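PDB 6FN6: fatty acid synthase 1, isoform A from Drosophila melanogaster, which probably builds long-chain saturated fatty acids from acetyl-CoA and malonyl-CoA with NADPH, this chain being its dehydratase, enoylreductase and ketoreductase region. Local coordinates for residues Lys163-Val167 / Glu217-Thr221; Val653-Val657 / Ala685-Cys690; Asn803-Ile809 / Asn828-Ile834; Phe1056-Val1062 / Pro1094-Trp1100. All coordinates share one frame; numbering follows the deposited sequence.

Interaction 1: residues Lys163-Val167 / Glu217-Thr221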
loop_
_atom_site.group_PDB
_atom_site.type_symbol
_atom_site.label_atom_id
_atom_site.label_comp_id
_atom_site.label_asym_id
_atom_site.label_seq_id
_atom_site.Cartn_x
_atom_site.Cartn_y
_atom_site.Cartn_z
ATOM N N LYS A 163 35.246 7.517 -13.666
ATOM C CA LYS A 163 35.507 6.422 -14.592
ATOM C C LYS A 163 35.618 5.077 -13.872
ATOM O O LYS A 163 36.139 4.992 -12.757
ATOM C CB LYS A 163 36.779 6.704 -15.392
ATOM C CG LYS A 163 36.646 7.880 -16.348
ATOM C CD LYS A 163 37.168 7.553 -17.738
ATOM C CE LYS A 163 36.542 8.462 -18.788
ATOM N NZ LYS A 163 36.723 9.901 -18.463
ATOM N N LEU A 164 35.111 4.033 -14.521
ATOM C CA LEU A 164 35.144 2.679 -13.978
ATOM C C LEU A 164 35.824 1.743 -14.972
ATOM O O LEU A 164 35.555 1.805 -16.169
ATOM C CB LEU A 164 33.726 2.186 -13.672
ATOM C CG LEU A 164 32.775 3.208 -13.040
ATOM C CD1 LEU A 164 31.356 2.668 -12.987
ATOM C CD2 LEU A 164 33.254 3.592 -11.651
ATOM N N GLN A 165 36.698 0.873 -14.479
ATOM C CA GLN A 165 37.408 -0.051 -15.357
ATOM C C GLN A 165 36.509 -1.225 -15.729
ATOM O O GLN A 165 35.486 -1.459 -15.090
ATOM C CB GLN A 165 38.696 -0.554 -14.696
ATOM C CG GLN A 165 38.490 -1.318 -13.401
ATOM C CD GLN A 165 39.803 -1.715 -12.751
ATOM O OE1 GLN A 165 40.784 -0.978 -12.817
ATOM N NE2 GLN A 165 39.827 -2.885 -12.124
ATOM N N TRP A 166 36.891 -1.942 -16.782
ATOM C CA TRP A 166 36.138 -3.101 -17.244
ATOM C C TRP A 166 37.048 -4.316 -17.352
ATOM O O TRP A 166 38.013 -4.310 -18.120
ATOM C CB TRP A 166 35.481 -2.823 -18.596
ATOM C CG TRP A 166 34.804 -4.027 -19.169
ATOM C CD1 TRP A 166 35.237 -4.795 -20.210
ATOM C CD2 TRP A 166 33.573 -4.610 -18.725
ATOM N NE1 TRP A 166 34.349 -5.817 -20.444
ATOM C CE2 TRP A 166 33.319 -5.725 -19.546
ATOM C CE3 TRP A 166 32.662 -4.295 -17.714
ATOM C CZ2 TRP A 166 32.190 -6.526 -19.388
ATOM C CZ3 TRP A 166 31.542 -5.094 -17.558
ATOM C CH2 TRP A 166 31.317 -6.194 -18.389
ATOM N N VAL A 167 36.741 -5.353 -16.578
ATOM C CA VAL A 167 37.535 -6.575 -16.581
ATOM C C VAL A 167 36.662 -7.777 -16.931
ATOM O O VAL A 167 36.855 -8.867 -16.397
ATOM C CB VAL A 167 38.233 -6.785 -15.222
ATOM C CG1 VAL A 167 39.236 -5.674 -14.966
ATOM C CG2 VAL A 167 37.212 -6.853 -14.090
ATOM N N GLU A 217 43.108 0.127 -22.251
ATOM C CA GLU A 217 42.329 1.322 -21.934
ATOM C C GLU A 217 41.147 0.972 -21.034
ATOM O O GLU A 217 40.824 1.710 -20.100
ATOM C CB GLU A 217 41.840 2.002 -23.216
ATOM C CG GLU A 217 42.946 2.680 -24.013
ATOM C CD GLU A 217 42.440 3.354 -25.275
ATOM O OE1 GLU A 217 41.565 2.775 -25.953
ATOM O OE2 GLU A 217 42.911 4.468 -25.584
ATOM N N GLN A 218 40.511 -0.159 -21.318
ATOM C CA GLN A 218 39.384 -0.630 -20.525
ATOM C C GLN A 218 39.775 -0.770 -19.056
ATOM O O GLN A 218 38.939 -0.622 -18.164
ATOM C CB GLN A 218 38.874 -1.971 -21.061
ATOM C CG GLN A 218 38.198 -1.888 -22.421
ATOM C CD GLN A 218 37.898 -3.255 -23.002
ATOM O OE1 GLN A 218 38.103 -4.277 -22.348
ATOM N NE2 GLN A 218 37.404 -3.280 -24.235
ATOM N N VAL A 219 41.050 -1.053 -18.815
ATOM C CA VAL A 219 41.545 -1.292 -17.467
ATOM C C VAL A 219 42.191 -0.038 -16.886
ATOM O O VAL A 219 41.929 0.326 -15.740
ATOM C CB VAL A 219 42.546 -2.469 -17.455
ATOM C CG1 VAL A 219 43.063 -2.729 -16.045
ATOM C CG2 VAL A 219 41.904 -3.723 -18.026
ATOM N N GLU A 220 43.028 0.624 -17.678
ATOM C CA GLU A 220 43.803 1.759 -17.185
ATOM C C GLU A 220 42.996 3.058 -17.181
ATOM O O GLU A 220 43.217 3.929 -16.338
ATOM C CB GLU A 220 45.072 1.945 -18.027
ATOM C CG GLU A 220 45.943 0.700 -18.153
ATOM C CD GLU A 220 46.574 0.282 -16.840
ATOM O OE1 GLU A 220 46.459 1.041 -15.853
ATOM O OE2 GLU A 220 47.187 -0.806 -16.794
ATOM N N THR A 221 42.064 3.188 -18.121
ATOM C CA THR A 221 41.298 4.424 -18.276
ATOM C C THR A 221 39.846 4.245 -17.840
ATOM O O THR A 221 39.306 5.079 -17.118
ATOM C CB THR A 221 41.340 4.927 -19.731
ATOM O OG1 THR A 221 42.684 5.288 -20.075
ATOM C CG2 THR A 221 40.428 6.139 -19.920
#

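Interaction 2: residues Val653-Val657 / Ala685-Cys690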
loop_
_atom_site.group_PDB
_atom_site.type_symbol
_atom_site.label_atom_id
_atom_site.label_comp_id
_atom_site.label_asym_id
_atom_site.label_seq_id
_atom_site.Cartn_x
_atom_site.Cartn_y
_atom_site.Cartn_z
ATOM N N VAL A 653 10.119 27.526 33.056
ATOM C CA VAL A 653 9.823 27.304 31.646
ATOM C C VAL A 653 9.881 25.823 31.287
ATOM O O VAL A 653 10.638 25.052 31.877
ATOM C CB VAL A 653 10.795 28.108 30.754
ATOM C CG1 VAL A 653 10.485 27.898 29.272
ATOM C CG2 VAL A 653 10.754 29.585 31.103
ATOM N N MET A 654 9.059 25.441 30.315
ATOM C CA MET A 654 9.120 24.120 29.700
ATOM C C MET A 654 9.289 24.320 28.201
ATOM O O MET A 654 8.720 25.254 27.636
ATOM C CB MET A 654 7.862 23.308 30.003
ATOM C CG MET A 654 6.590 24.129 29.971
ATOM S SD MET A 654 5.097 23.143 30.160
ATOM C CE MET A 654 4.792 22.677 28.462
ATOM N N ALA A 655 10.080 23.465 27.559
ATOM C CA ALA A 655 10.417 23.678 26.156
ATOM C C ALA A 655 10.475 22.389 25.347
ATOM O O ALA A 655 10.468 21.286 25.892
ATOM C CB ALA A 655 11.749 24.399 26.058
ATOM N N MET A 656 10.551 22.560 24.031
ATOM C CA MET A 656 10.687 21.455 23.095
ATOM C C MET A 656 11.794 21.794 22.104
ATOM O O MET A 656 11.833 22.899 21.562
ATOM C CB MET A 656 9.369 21.191 22.367
ATOM C CG MET A 656 9.424 20.036 21.379
ATOM S SD MET A 656 7.834 19.687 20.612
ATOM C CE MET A 656 7.476 21.254 19.816
ATOM N N VAL A 657 12.700 20.846 21.885
ATOM C CA VAL A 657 13.856 21.070 21.024
ATOM C C VAL A 657 14.126 19.845 20.158
ATOM O O VAL A 657 13.669 18.747 20.475
ATOM C CB VAL A 657 15.095 21.427 21.855
ATOM C CG1 VAL A 657 14.989 22.847 22.389
ATOM C CG2 VAL A 657 15.259 20.437 23.003
ATOM N N ALA A 685 5.532 19.448 34.452
ATOM C CA ALA A 685 5.564 20.239 33.228
ATOM C C ALA A 685 6.405 19.577 32.138
ATOM O O ALA A 685 6.052 19.623 30.957
ATOM C CB ALA A 685 6.091 21.634 33.525
ATOM N N SER A 686 7.506 18.951 32.539
ATOM C CA SER A 686 8.438 18.336 31.598
ATOM C C SER A 686 7.766 17.309 30.688
ATOM O O SER A 686 8.275 17.001 29.610
ATOM C CB SER A 686 9.591 17.671 32.358
ATOM O OG SER A 686 9.113 16.685 33.257
ATOM N N THR A 687 6.629 16.776 31.127
ATOM C CA THR A 687 5.946 15.713 30.394
ATOM C C THR A 687 5.104 16.227 29.224
ATOM O O THR A 687 4.685 15.447 28.371
ATOM C CB THR A 687 5.018 14.906 31.322
ATOM O OG1 THR A 687 3.926 15.732 31.740
ATOM C CG2 THR A 687 5.770 14.417 32.546
ATOM N N VAL A 688 4.863 17.533 29.180
ATOM C CA VAL A 688 3.853 18.093 28.279
ATOM C C VAL A 688 4.330 18.366 26.844
ATOM O O VAL A 688 3.677 17.936 25.897
ATOM C CB VAL A 688 3.270 19.386 28.895
ATOM C CG1 VAL A 688 2.348 20.098 27.910
ATOM C CG2 VAL A 688 2.529 19.071 30.174
ATOM N N PRO A 689 5.450 19.092 26.677
ATOM C CA PRO A 689 5.842 19.632 25.367
ATOM C C PRO A 689 5.704 18.686 24.171
ATOM O O PRO A 689 4.996 19.013 23.222
ATOM C CB PRO A 689 7.312 19.993 25.573
ATOM C CG PRO A 689 7.420 20.301 27.000
ATOM C CD PRO A 689 6.460 19.390 27.706
ATOM N N CYS A 690 6.384 17.545 24.204
ATOM C CA CYS A 690 6.465 16.683 23.031
ATOM C C CYS A 690 5.168 15.948 22.724
ATOM O O CYS A 690 4.649 16.041 21.612
ATOM C CB CYS A 690 7.594 15.668 23.198
ATOM S SG CYS A 690 9.221 16.365 22.877
#

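Interaction 3: residues Asn803-Ile809 / Asn828-Ile834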
loop_
_atom_site.group_PDB
_atom_site.type_symbol
_atom_site.label_atom_id
_atom_site.label_comp_id
_atom_site.label_asym_id
_atom_site.label_seq_id
_atom_site.Cartn_x
_atom_site.Cartn_y
_atom_site.Cartn_z
ATOM N N ASN A 803 -14.698 8.710 4.625
ATOM C CA ASN A 803 -14.085 10.015 4.866
ATOM C C ASN A 803 -13.049 9.979 5.986
ATOM O O ASN A 803 -12.648 11.024 6.494
ATOM C CB ASN A 803 -15.159 11.052 5.195
ATOM C CG ASN A 803 -16.194 11.183 4.098
ATOM O OD1 ASN A 803 -15.878 11.057 2.916
ATOM N ND2 ASN A 803 -17.441 11.424 4.486
ATOM N N GLY A 804 -12.606 8.785 6.361
ATOM C CA GLY A 804 -11.652 8.640 7.446
ATOM C C GLY A 804 -10.307 9.289 7.173
ATOM O O GLY A 804 -9.977 9.613 6.031
ATOM N N ARG A 805 -9.524 9.482 8.231
ATOM C CA ARG A 805 -8.219 10.123 8.112
ATOM C C ARG A 805 -7.182 9.409 8.985
ATOM O O ARG A 805 -7.197 9.522 10.211
ATOM C CB ARG A 805 -8.322 11.604 8.485
ATOM C CG ARG A 805 -9.240 12.389 7.558
ATOM C CD ARG A 805 -9.487 13.812 8.035
ATOM N NE ARG A 805 -10.161 13.879 9.330
ATOM C CZ ARG A 805 -11.438 13.570 9.531
ATOM N NH1 ARG A 805 -12.190 13.152 8.524
ATOM N NH2 ARG A 805 -11.963 13.670 10.744
ATOM N N PHE A 806 -6.283 8.676 8.336
ATOM C CA PHE A 806 -5.289 7.875 9.039
ATOM C C PHE A 806 -4.080 8.724 9.414
ATOM O O PHE A 806 -3.511 9.421 8.576
ATOM C CB PHE A 806 -4.857 6.692 8.173
ATOM C CG PHE A 806 -4.269 5.551 8.949
ATOM C CD1 PHE A 806 -2.916 5.510 9.241
ATOM C CD2 PHE A 806 -5.073 4.509 9.380
ATOM C CE1 PHE A 806 -2.377 4.453 9.950
ATOM C CE2 PHE A 806 -4.539 3.450 10.090
ATOM C CZ PHE A 806 -3.190 3.422 10.375
ATOM N N LEU A 807 -3.689 8.645 10.680
ATOM C CA LEU A 807 -2.607 9.466 11.207
ATOM C C LEU A 807 -1.478 8.586 11.723
ATOM O O LEU A 807 -1.547 8.068 12.839
ATOM C CB LEU A 807 -3.129 10.370 12.324
ATOM C CG LEU A 807 -4.397 11.154 11.981
ATOM C CD1 LEU A 807 -4.951 11.848 13.213
ATOM C CD2 LEU A 807 -4.121 12.159 10.876
ATOM N N GLU A 808 -0.441 8.413 10.909
ATOM C CA GLU A 808 0.665 7.537 11.273
ATOM C C GLU A 808 1.740 8.312 12.030
ATOM O O GLU A 808 2.238 9.330 11.552
ATOM C CB GLU A 808 1.267 6.881 10.028
ATOM C CG GLU A 808 2.344 5.850 10.329
ATOM C CD GLU A 808 1.843 4.718 11.206
ATOM O OE1 GLU A 808 0.736 4.205 10.941
ATOM O OE2 GLU A 808 2.551 4.343 12.163
ATOM N N ILE A 809 2.085 7.824 13.216
ATOM C CA ILE A 809 3.155 8.422 14.007
ATOM C C ILE A 809 4.223 7.379 14.335
ATOM O O ILE A 809 5.144 7.648 15.104
ATOM C CB ILE A 809 2.600 9.074 15.287
ATOM C CG1 ILE A 809 1.820 8.054 16.121
ATOM C CG2 ILE A 809 1.718 10.259 14.924
ATOM C CD1 ILE A 809 1.455 8.549 17.503
ATOM N N ASN A 828 -12.764 7.798 0.191
ATOM C CA ASN A 828 -12.555 9.239 0.296
ATOM C C ASN A 828 -11.702 9.551 1.519
ATOM O O ASN A 828 -11.938 10.536 2.219
ATOM C CB ASN A 828 -13.890 9.976 0.393
ATOM C CG ASN A 828 -13.785 11.434 -0.011
ATOM O OD1 ASN A 828 -13.092 11.778 -0.967
ATOM N ND2 ASN A 828 -14.450 12.304 0.740
ATOM N N THR A 829 -10.700 8.712 1.763
ATOM C CA THR A 829 -9.892 8.817 2.971
ATOM C C THR A 829 -8.585 9.560 2.727
ATOM O O THR A 829 -8.258 9.916 1.593
ATOM C CB THR A 829 -9.570 7.422 3.538
ATOM O OG1 THR A 829 -9.078 6.577 2.491
ATOM C CG2 THR A 829 -10.802 6.800 4.155
ATOM N N SER A 830 -7.852 9.802 3.808
ATOM C CA SER A 830 -6.537 10.420 3.731
ATOM C C SER A 830 -5.552 9.651 4.597
ATOM O O SER A 830 -5.889 9.223 5.700
ATOM C CB SER A 830 -6.597 11.882 4.175
ATOM O OG SER A 830 -7.702 12.546 3.593
ATOM N N PHE A 831 -4.338 9.473 4.092
ATOM C CA PHE A 831 -3.265 8.897 4.890
ATOM C C PHE A 831 -2.232 9.983 5.174
ATOM O O PHE A 831 -1.740 10.632 4.253
ATOM C CB PHE A 831 -2.624 7.711 4.171
ATOM C CG PHE A 831 -1.822 6.821 5.077
ATOM C CD1 PHE A 831 -0.553 7.190 5.491
ATOM C CD2 PHE A 831 -2.342 5.615 5.517
ATOM C CE1 PHE A 831 0.181 6.374 6.326
ATOM C CE2 PHE A 831 -1.611 4.794 6.351
ATOM C CZ PHE A 831 -0.349 5.177 6.758
ATOM N N HIS A 832 -1.923 10.185 6.451
ATOM C CA HIS A 832 -1.004 11.244 6.861
ATOM C C HIS A 832 0.251 10.710 7.533
ATOM O O HIS A 832 0.189 10.148 8.628
ATOM C CB HIS A 832 -1.702 12.209 7.815
ATOM C CG HIS A 832 -2.741 13.058 7.156
ATOM N ND1 HIS A 832 -2.447 14.261 6.552
ATOM C CD2 HIS A 832 -4.073 12.873 6.998
ATOM C CE1 HIS A 832 -3.553 14.784 6.057
ATOM N NE2 HIS A 832 -4.555 13.961 6.313
ATOM N N GLY A 833 1.390 10.898 6.877
ATOM C CA GLY A 833 2.674 10.684 7.517
ATOM C C GLY A 833 2.979 11.876 8.402
ATOM O O GLY A 833 3.094 13.000 7.916
ATOM N N ILE A 834 3.107 11.634 9.701
ATOM C CA ILE A 834 3.260 12.719 10.664
ATOM C C ILE A 834 4.608 12.640 11.364
ATOM O O ILE A 834 4.841 11.769 12.202
ATOM C CB ILE A 834 2.107 12.707 11.679
ATOM C CG1 ILE A 834 0.785 12.998 10.968
ATOM C CG2 ILE A 834 2.347 13.725 12.794
ATOM C CD1 ILE A 834 -0.421 12.496 11.705
#

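Interaction 4: residues Phe1056-Val1062 / Pro1094-Trp1100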
loop_
_atom_site.group_PDB
_atom_site.type_symbol
_atom_site.label_atom_id
_atom_site.label_comp_id
_atom_site.label_asym_id
_atom_site.label_seq_id
_atom_site.Cartn_x
_atom_site.Cartn_y
_atom_site.Cartn_z
ATOM N N PHE A 1056 51.928 22.520 22.838
ATOM C CA PHE A 1056 53.115 22.371 22.013
ATOM C C PHE A 1056 53.467 20.894 22.034
ATOM O O PHE A 1056 54.130 20.418 22.957
ATOM C CB PHE A 1056 54.275 23.221 22.535
ATOM C CG PHE A 1056 55.448 23.299 21.592
ATOM C CD1 PHE A 1056 56.376 22.272 21.534
ATOM C CD2 PHE A 1056 55.634 24.406 20.782
ATOM C CE1 PHE A 1056 57.459 22.341 20.673
ATOM C CE2 PHE A 1056 56.717 24.480 19.921
ATOM C CZ PHE A 1056 57.630 23.444 19.869
ATOM N N ILE A 1057 53.000 20.170 21.023
ATOM C CA ILE A 1057 53.070 18.715 21.027
ATOM C C ILE A 1057 53.936 18.211 19.877
ATOM O O ILE A 1057 53.862 18.721 18.762
ATOM C CB ILE A 1057 51.652 18.104 20.971
ATOM C CG1 ILE A 1057 50.832 18.607 22.163
ATOM C CG2 ILE A 1057 51.719 16.577 20.956
ATOM C CD1 ILE A 1057 49.390 18.181 22.163
ATOM N N CYS A 1058 54.759 17.209 20.174
ATOM C CA CYS A 1058 55.618 16.569 19.185
ATOM C C CYS A 1058 55.292 15.080 19.084
ATOM O O CYS A 1058 55.455 14.343 20.056
ATOM C CB CYS A 1058 57.094 16.754 19.553
ATOM S SG CYS A 1058 57.641 18.474 19.740
ATOM N N PHE A 1059 54.826 14.640 17.916
ATOM C CA PHE A 1059 54.517 13.224 17.698
ATOM C C PHE A 1059 55.657 12.478 17.010
ATOM O O PHE A 1059 56.395 13.053 16.210
ATOM C CB PHE A 1059 53.240 13.077 16.865
ATOM C CG PHE A 1059 52.009 13.594 17.546
ATOM C CD1 PHE A 1059 51.276 12.774 18.388
ATOM C CD2 PHE A 1059 51.585 14.895 17.349
ATOM C CE1 PHE A 1059 50.143 13.243 19.021
ATOM C CE2 PHE A 1059 50.451 15.370 17.979
ATOM C CZ PHE A 1059 49.729 14.543 18.817
ATOM N N SER A 1060 55.785 11.191 17.323
ATOM C CA SER A 1060 56.817 10.345 16.730
ATOM C C SER A 1060 56.683 8.901 17.209
ATOM O O SER A 1060 55.864 8.600 18.076
ATOM C CB SER A 1060 58.212 10.877 17.068
ATOM O OG SER A 1060 58.371 11.025 18.468
ATOM N N SER A 1061 57.487 8.015 16.626
ATOM C CA SER A 1061 57.553 6.619 17.050
ATOM C C SER A 1061 58.888 6.337 17.745
ATOM O O SER A 1061 59.843 7.100 17.601
ATOM C CB SER A 1061 57.369 5.684 15.854
ATOM O OG SER A 1061 57.373 4.328 16.263
ATOM N N VAL A 1062 58.947 5.240 18.493
ATOM C CA VAL A 1062 60.155 4.869 19.221
ATOM C C VAL A 1062 61.215 4.335 18.263
ATOM O O VAL A 1062 60.896 3.674 17.274
ATOM C CB VAL A 1062 59.844 3.829 20.320
ATOM C CG1 VAL A 1062 61.103 3.476 21.110
ATOM C CG2 VAL A 1062 58.758 4.342 21.251
ATOM N N PRO A 1094 53.791 25.164 27.854
ATOM C CA PRO A 1094 53.243 23.846 27.524
ATOM C C PRO A 1094 54.205 23.058 26.650
ATOM O O PRO A 1094 54.790 23.621 25.726
ATOM C CB PRO A 1094 51.956 24.167 26.756
ATOM C CG PRO A 1094 51.645 25.588 27.059
ATOM C CD PRO A 1094 52.954 26.259 27.339
ATOM N N GLY A 1095 54.363 21.772 26.933
ATOM C CA GLY A 1095 55.233 20.934 26.134
ATOM C C GLY A 1095 54.975 19.473 26.397
ATOM O O GLY A 1095 55.045 19.017 27.537
ATOM N N THR A 1096 54.710 18.734 25.329
ATOM C CA THR A 1096 54.349 17.333 25.441
ATOM C C THR A 1096 54.939 16.560 24.280
ATOM O O THR A 1096 54.739 16.919 23.120
ATOM C CB THR A 1096 52.815 17.133 25.441
ATOM O OG1 THR A 1096 52.196 18.084 26.315
ATOM C CG2 THR A 1096 52.459 15.723 25.894
ATOM N N ALA A 1097 55.678 15.505 24.595
ATOM C CA ALA A 1097 56.189 14.608 23.574
ATOM C C ALA A 1097 55.365 13.329 23.606
ATOM O O ALA A 1097 55.224 12.702 24.657
ATOM C CB ALA A 1097 57.659 14.316 23.800
ATOM N N ILE A 1098 54.809 12.958 22.454
ATOM C CA ILE A 1098 53.982 11.763 22.347
ATOM C C ILE A 1098 54.722 10.735 21.507
ATOM O O ILE A 1098 55.081 11.000 20.362
ATOM C CB ILE A 1098 52.601 12.087 21.737
ATOM C CG1 ILE A 1098 51.910 13.210 22.515
ATOM C CG2 ILE A 1098 51.720 10.845 21.704
ATOM C CD1 ILE A 1098 51.655 12.898 23.977
ATOM N N GLN A 1099 54.943 9.560 22.086
ATOM C CA GLN A 1099 55.654 8.483 21.407
ATOM C C GLN A 1099 54.817 7.211 21.325
ATOM O O GLN A 1099 54.201 6.798 22.307
ATOM C CB GLN A 1099 56.978 8.190 22.115
ATOM C CG GLN A 1099 58.017 9.272 21.917
ATOM C CD GLN A 1099 59.293 8.998 22.681
ATOM O OE1 GLN A 1099 59.403 7.996 23.390
ATOM N NE2 GLN A 1099 60.267 9.888 22.543
ATOM N N TRP A 1100 54.819 6.590 20.149
ATOM C CA TRP A 1100 54.085 5.350 19.921
ATOM C C TRP A 1100 54.947 4.147 20.288
ATOM O O TRP A 1100 54.903 3.110 19.627
ATOM C CB TRP A 1100 53.644 5.255 18.458
ATOM C CG TRP A 1100 52.499 6.151 18.117
ATOM C CD1 TRP A 1100 52.547 7.496 17.901
ATOM C CD2 TRP A 1100 51.133 5.762 17.934
ATOM N NE1 TRP A 1100 51.292 7.972 17.605
ATOM C CE2 TRP A 1100 50.407 6.927 17.617
ATOM C CE3 TRP A 1100 50.454 4.542 18.011
ATOM C CZ2 TRP A 1100 49.034 6.908 17.378
ATOM C CZ3 TRP A 1100 49.091 4.526 17.773
ATOM C CH2 TRP A 1100 48.396 5.700 17.461
HETATM O O HOH W 1 51.555 20.459 25.328
#

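Interaction 1: residues Lys163-Val167 / Glu217-Thr221
Trp-166 meets Gln-218 twice, once through its backbone and once through its ring. Its N lies 2.8 Å from Gln-218 O in a fairly straight hydrogen bond, 160° at the hydrogen, with the donor standing above the carbonyl plane instead of on a lone pair. The same oxygen also takes a CA-H...O contact, at 3.2 Å from Gln-165 CA. Alongside, the two side chains point the same way, and Gln-218 OE1 comes to the edge of the indole, in its plane, 3.6 Å from Trp-166 CD1. The amide is turned 75° against the ring, so the two groups are not stacked. Trp-166 CG is anti to the backbone N (chi1 175°), which brings CD1 next to this amide. Lys-163 lies beside Thr-221, its CD 3.3 Å from Thr-221 O, and Val-219 CG2 rests 3.9 Å from Trp-166 O.

Further out, Gln-218 NE2 is bonded to Leu-210 O, which fixes the turn of the amide. The indole is boxed in edge-to-face by His-206, Trp-170 and Phe-173, about 11 Å between side chains from Asp-175, the predicted proton donor of the dehydratase. Within the predicted C-terminal hotdog fold, the short helix 217-220 is thus tied to the chain just past strand 161-164. Gln-218 gives the contact its polar hold, through its backbone O and its anchored amide, while carbons lie against carbonyl oxygens round it.

Interaction 2: residues Val653-Val657 / Ala685-Cys690
Strand 652-656 passes the type I turn from Ala-685 to Val-688 and the first residues of helix 689-702 with no hydrogen bond between them, Met-656 CA and Pro-689 CA being 5.7 Å apart. Side chains make the join. Met-654 reaches out from the strand with its SD 3.8 Å from Ala-685 CB, and a bend at chi3 (-87°) swings CE over to Val-688, 3.6 Å from its CG1. The same methyl touches the proline ring, at 3.8 Å from Pro-689 CD. Farther along, Ala-655 O faces the ring carbons, 3.4 Å from Pro-689 CG. Met-656 packs its CB on Pro-689 CB and sets CG 4.0 Å from Cys-690 SG. With an alanine in place of Met-654, the surfaces of Ala-685 CB, Val-688 CG1 and Pro-689 CD would probably be left facing a gap between strand and turn. In the enoylreductase the contact packs the start of helix 689-702 against strand 652-656, and Cys-690 N is bonded to Glu-642 OE1 on the neighbouring strand 642-646. The junction is buried and largely apolar, sulfur and carbon with a few backbone carbonyl oxygens, so between the two segments cohesion rests on shape and not on directional bonds.

Interaction 3: residues Asn803-Ile809 / Asn828-Ile834
Phe-806 lays its ring alongside that of Phe-831, the planes nearly parallel at 13° but slid so far apart, centroids 4.8 Å from each other, that they barely overlap. Both rings have CG anti to the backbone N, so they leave their strands the same way and end side by side. Glu-808 CB comes to Phe-831 CE1 at 3.9 Å. Beneath them the two strands run parallel, Phe-806 N bonding to Ser-830 O at 2.7 Å and Phe-806 O receiving His-832 N; Glu-808 repeats the pattern with His-832 O and Ile-834 N. These are the last two strands of the parallel sheet in the enoylreductase's Rossmann-type nucleotide-binding domain, and strand 830-833 continues the sheet by pairing antiparallel with a strand of the second subunit. On the other face, Leu-807 CB meets Ile-834 CD1 at 3.5 Å, and Leu-807 CD2 lies 3.9 Å from His-832 CB. At the far end Asn-828 ND2 donates to Asn-803 OD1 (2.9 Å, 169° at the hydrogen); the acceptor is in the amide plane of Asn-828, although the two amides are turned 78° apart. Asn-828 ND2 is also bonded to Tyr-697 OH of the second subunit, and Asn-828 OD1 to Leu-835 N of that subunit.

Interaction 4: residues Phe1056-Val1062 / Pro1094-Trp1100
Ile-1098 starts its contact at CB, which sits 3.7 Å from Phe-1059 CD1, the two side chains lying side by side and pointing the same way. From there CG2 goes on along the ring, while CG1 crosses to Ile-1057, 3.7 Å from its CG2, and also borders Phe-1059 CE1. A bend at chi2 (-60°) carries the tip, CD1, back along its own strand to Thr-1096 CG2. Leu-1153 of helix 1144-1154 packs on the same isoleucine, and Met-1149 of that helix on Phe-1059. Losing this ring to an alanine would probably open a gap beside Ile-1098 CB and CG2 and leave Met-1149 with less to rest on.

The backbones are a parallel pair: Ile-1098 N bonds to Cys-1058 O at 2.8 Å, nearly straight at 171°, whereas Ser-1060 N to Ile-1098 O is weak. Helix 1072-1090 links the two strands, the beta-alpha-beta crossover of the Rossmann fold in the ketoreductase. On the face opposite Ile-1098, Ser-1060 OG is bonded to Asn-1078 and Gln-1099 NE2 to Glu-1082, both on that helix. At the start of the pair a water spans the strands, 3.3 Å from Phe-1056 N and 2.7 Å from Thr-1096 OG1. Backbone bonds thus set the pairing; helix 1144-1154 meets apolar carbon, while helix 1072-1090 holds Ser-1060 and Gln-1099 by hydrogen bonds and also packs on Cys-1058.

How the interactions relate
The four contacts follow one another along the chain without interleaving, through dehydratase, enoylreductase and ketoreductase. Interaction 1 belongs to the dehydratase and lies about 44 to 58 Å, centre to centre, from the others. Interactions 2 and 3 are neighbours in the enoylreductase, centres about 26 Å apart and nearest atoms about 9 Å. They share helix 689-702: its first residues form part of 685-690, and farther along Leu-699 packs on Leu-807 and Ala-698 on Ile-834, just past strand 830-833. Interaction 4, in the ketoreductase, has its centre about 62 Å from that of interaction 3, across the chain's centre. Each contact lies within one catalytic domain and none bridges two; only interaction 3 reaches the second subunit.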